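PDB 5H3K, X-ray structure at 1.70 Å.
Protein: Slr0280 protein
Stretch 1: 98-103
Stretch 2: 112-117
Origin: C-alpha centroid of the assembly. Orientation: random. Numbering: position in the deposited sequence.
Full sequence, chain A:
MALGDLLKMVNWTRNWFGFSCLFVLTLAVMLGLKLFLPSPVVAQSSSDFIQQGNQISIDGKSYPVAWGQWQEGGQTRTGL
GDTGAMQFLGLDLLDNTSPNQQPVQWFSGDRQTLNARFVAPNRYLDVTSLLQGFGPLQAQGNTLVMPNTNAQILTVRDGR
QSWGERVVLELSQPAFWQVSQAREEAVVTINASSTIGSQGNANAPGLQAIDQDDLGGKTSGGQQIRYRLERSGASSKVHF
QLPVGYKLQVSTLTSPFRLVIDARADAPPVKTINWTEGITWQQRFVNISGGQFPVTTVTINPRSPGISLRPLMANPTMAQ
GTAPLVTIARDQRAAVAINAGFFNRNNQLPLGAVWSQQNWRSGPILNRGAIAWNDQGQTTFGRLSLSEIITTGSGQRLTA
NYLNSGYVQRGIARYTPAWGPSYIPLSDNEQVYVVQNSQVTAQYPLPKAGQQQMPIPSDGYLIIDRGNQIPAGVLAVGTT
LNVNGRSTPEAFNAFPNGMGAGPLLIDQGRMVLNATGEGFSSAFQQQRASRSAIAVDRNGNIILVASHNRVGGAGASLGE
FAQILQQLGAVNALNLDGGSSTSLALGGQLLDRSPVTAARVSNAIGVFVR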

ATOM      1  N   SER A  98       3.908 -21.719  13.393  1.00 15.40           N
ATOM      2  CA  SER A  98       3.734 -20.660  14.373  1.00 17.26           C
ATOM      3  C   SER A  98       4.400 -19.357  13.894  1.00 15.24           C
ATOM      4  O   SER A  98       5.489 -19.396  13.311  1.00 15.31           O
ATOM      5  CB  SER A  98       4.351 -21.109  15.697  1.00 18.56           C
ATOM      6  OG  SER A  98       4.550 -19.997  16.549  1.00 26.50           O
ATOM      7  N   PRO A  99       3.750 -18.195  14.126  1.00 14.85           N
ATOM      8  CA  PRO A  99       4.371 -16.915  13.746  1.00 12.97           C
ATOM      9  C   PRO A  99       5.751 -16.687  14.359  1.00 17.61           C
ATOM     10  O   PRO A  99       6.525 -15.909  13.810  1.00 14.32           O
ATOM     11  CB  PRO A  99       3.385 -15.865  14.278  1.00 12.14           C
ATOM     12  CG  PRO A  99       2.058 -16.555  14.249  1.00 15.91           C
ATOM     13  CD  PRO A  99       2.351 -18.021  14.563  1.00 18.50           C
ATOM     14  N   ASN A 100       6.065 -17.341  15.475  1.00 13.72           N
ATOM     15  CA  ASN A 100       7.360 -17.117  16.109  1.00 18.74           C
ATOM     16  C   ASN A 100       8.507 -17.950  15.512  1.00 15.65           C
ATOM     17  O   ASN A 100       9.643 -17.841  15.968  1.00 17.13           O
ATOM     18  CB  ASN A 100       7.273 -17.296  17.634  1.00 19.45           C
ATOM     19  CG  ASN A 100       7.052 -18.742  18.045  1.00 21.68           C
ATOM     20  OD1 ASN A 100       6.767 -19.602  17.215  1.00 22.68           O
ATOM     21  ND2 ASN A 100       7.177 -19.013  19.339  1.00 28.86           N
ATOM     22  N   GLN A 101       8.201 -18.756  14.493  1.00 14.75           N
ATOM     23  CA  GLN A 101       9.178 -19.612  13.809  1.00 15.85           C
ATOM     24  C   GLN A 101       9.187 -19.313  12.317  1.00 14.85           C
ATOM     25  O   GLN A 101       8.130 -19.144  11.711  1.00 13.41           O
ATOM     26  CB  GLN A 101       8.796 -21.083  13.974  1.00 19.49           C
ATOM     27  CG  GLN A 101       8.724 -21.556  15.407  1.00 25.65           C
ATOM     28  CD  GLN A 101      10.077 -21.529  16.082  1.00 33.05           C
ATOM     29  OE1 GLN A 101      10.491 -20.505  16.635  1.00 32.61           O
ATOM     30  NE2 GLN A 101      10.786 -22.656  16.033  1.00 34.53           N
ATOM     31  N   GLN A 102      10.370 -19.265  11.713  1.00 10.65           N
ATOM     32  CA  GLN A 102      10.456 -19.012  10.278  1.00 11.58           C
ATOM     33  C   GLN A 102      11.522 -19.884   9.644  1.00 11.44           C
ATOM     34  O   GLN A 102      12.701 -19.571   9.740  1.00 13.99           O
ATOM     35  CB  GLN A 102      10.788 -17.540  10.012  1.00 11.01           C
ATOM     36  CG  GLN A 102      10.772 -17.202   8.526  1.00 10.78           C
ATOM     37  CD  GLN A 102       9.480 -17.639   7.867  1.00  9.25           C
ATOM     38  OE1 GLN A 102       8.409 -17.139   8.197  1.00  8.78           O
ATOM     39  NE2 GLN A 102       9.571 -18.578   6.930  1.00 10.23           N
ATOM     40  N   PRO A 103      11.113 -20.993   9.018  1.00 12.20           N
ATOM     41  CA  PRO A 103      12.052 -21.784   8.213  1.00 13.57           C
ATOM     42  C   PRO A 103      12.496 -21.034   6.952  1.00 15.39           C
ATOM     43  O   PRO A 103      11.688 -20.372   6.284  1.00 11.18           O
ATOM     44  CB  PRO A 103      11.254 -23.040   7.853  1.00 17.31           C
ATOM     45  CG  PRO A 103       9.806 -22.682   8.084  1.00 19.28           C
ATOM     46  CD  PRO A 103       9.798 -21.644   9.164  1.00 13.06           C
ATOM     47  N   GLN A 112      16.782 -24.036   7.766  1.00 29.94           N
ATOM     48  CA  GLN A 112      17.118 -23.531   9.077  1.00 29.67           C
ATOM     49  C   GLN A 112      15.873 -22.844   9.587  1.00 23.39           C
ATOM     50  O   GLN A 112      15.193 -22.142   8.837  1.00 26.28           O
ATOM     51  CB  GLN A 112      18.273 -22.534   8.965  1.00 26.14           C
ATOM     52  CG  GLN A 112      18.915 -22.146  10.291  1.00 35.66           C
ATOM     53  CD  GLN A 112      20.419 -21.970  10.168  1.00 37.98           C
ATOM     54  OE1 GLN A 112      21.001 -22.249   9.115  1.00 43.31           O
ATOM     55  NE2 GLN A 112      21.057 -21.513  11.246  1.00 36.24           N
ATOM     56  N   THR A 113      15.549 -23.058  10.852  1.00 22.01           N
ATOM     57  CA  THR A 113      14.369 -22.433  11.418  1.00 20.60           C
ATOM     58  C   THR A 113      14.785 -21.257  12.279  1.00 20.02           C
ATOM     59  O   THR A 113      15.427 -21.434  13.314  1.00 21.06           O
ATOM     60  CB  THR A 113      13.559 -23.433  12.237  1.00 23.72           C
ATOM     61  OG1 THR A 113      12.944 -24.367  11.341  1.00 25.94           O
ATOM     62  CG2 THR A 113      12.483 -22.713  13.047  1.00 22.21           C
ATOM     63  N   LEU A 114      14.440 -20.049  11.845  1.00 13.42           N
ATOM     64  CA  LEU A 114      14.857 -18.859  12.571  1.00 13.13           C
ATOM     65  C   LEU A 114      13.792 -18.495  13.587  1.00 15.56           C
ATOM     66  O   LEU A 114      12.604 -18.712  13.346  1.00 14.52           O
ATOM     67  CB  LEU A 114      15.076 -17.683  11.616  1.00 14.87           C
ATOM     68  CG  LEU A 114      15.924 -17.927  10.369  1.00 14.25           C
ATOM     69  CD1 LEU A 114      16.202 -16.600   9.690  1.00 14.33           C
ATOM     70  CD2 LEU A 114      17.226 -18.615  10.732  1.00 20.30           C
ATOM     71  N   ASN A 115      14.207 -17.962  14.729  1.00 13.54           N
ATOM     72  CA  ASN A 115      13.244 -17.389  15.651  1.00 13.69           C
ATOM     73  C   ASN A 115      12.729 -16.081  15.081  1.00 13.81           C
ATOM     74  O   ASN A 115      13.496 -15.311  14.502  1.00 14.83           O
ATOM     75  CB  ASN A 115      13.880 -17.126  17.007  1.00 15.40           C
ATOM     76  CG  ASN A 115      14.234 -18.401  17.736  1.00 20.91           C
ATOM     77  OD1 ASN A 115      13.616 -19.452  17.514  1.00 24.84           O
ATOM     78  ND2 ASN A 115      15.228 -18.320  18.614  1.00 21.80           N
ATOM     79  N   ALA A 116      11.432 -15.832  15.241  1.00 16.22           N
ATOM     80  CA  ALA A 116      10.832 -14.570  14.810  1.00 13.48           C
ATOM     81  C   ALA A 116      10.203 -13.871  16.001  1.00 19.88           C
ATOM     82  O   ALA A 116       9.564 -14.517  16.832  1.00 19.50           O
ATOM     83  CB  ALA A 116       9.782 -14.811  13.704  1.00 13.65           C
ATOM     84  N   ARG A 117      10.381 -12.555  16.092  1.00 13.78           N
ATOM     85  CA  ARG A 117       9.700 -11.791  17.123  1.00 15.42           C
ATOM     86  C   ARG A 117       9.095 -10.523  16.545  1.00 16.28           C
ATOM     87  O   ARG A 117       9.705  -9.852  15.711  1.00 11.98           O
ATOM     88  CB  ARG A 117      10.645 -11.447  18.271  1.00 18.23           C
ATOM     89  CG  ARG A 117      11.797 -10.545  17.886  1.00 17.73           C
ATOM     90  CD  ARG A 117      12.699 -10.285  19.088  1.00 25.43           C
ATOM     91  NE  ARG A 117      12.200  -9.209  19.945  1.00 30.02           N
ATOM     92  CZ  ARG A 117      12.787  -8.826  21.076  1.00 31.57           C
ATOM     93  NH1 ARG A 117      13.886  -9.441  21.496  1.00 29.38           N
ATOM     94  NH2 ARG A 117      12.270  -7.834  21.791  1.00 30.69           N
TER

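The most unusual feature is how closely the strands approach at a proline. Pro103 sits at a non-hydrogen-bonded site, where its lack of an N-H costs the pairing no cross-strand bond, and its CA lies 3.2 Å from Gln112 O, with an angle of 146° at the hydrogen, a short CA-H...O contact. The backbones draw close here as well: Pro103 CA and Thr113 CA are 4.0 Å apart, against 5.0 Å between Gln101 CA and Asn115 CA, the other non-hydrogen-bonded pair.

The N-to-C directions of the strands differ by 150°, so the pairing is antiparallel but visibly twisted. Gln102 and Leu114 form its hydrogen-bonded pair, closed in both directions: Gln102 N donates to Leu114 O at 2.8 Å (150°), and Leu114 N to Gln102 O at 2.8 Å (168°). A third bond, Ala116 N to Asn100 O at 2.8 Å and 164°, extends the ladder into the loop preceding strand 101-103. That loop is a type I turn from Ser98 to Gln101, closed by Gln101 N donating to Ser98 O at 3.0 Å. Between the amide bonds, Gln101 CA approaches Leu114 O at 3.6 Å, a further CA-H...O contact with an angle of 139°.

Side chains alternate across the sheet. Gln101, Pro103, Thr113 and Asn115 share one face, where Pro103 CB and Thr113 OG1 stand 4.1 Å apart. Gln102 and Leu114 are buried on the other; the end of Gln102 leads away from the partner strand, and its NE2 donates to Pro103 O at 2.8 Å, so the amide is satisfied within its own strand as well as elsewhere in the structure. Ala116 points its CB toward the first stretch, reaching Pro99 O at 3.4 Å; this small methyl packs against the turn's backbone.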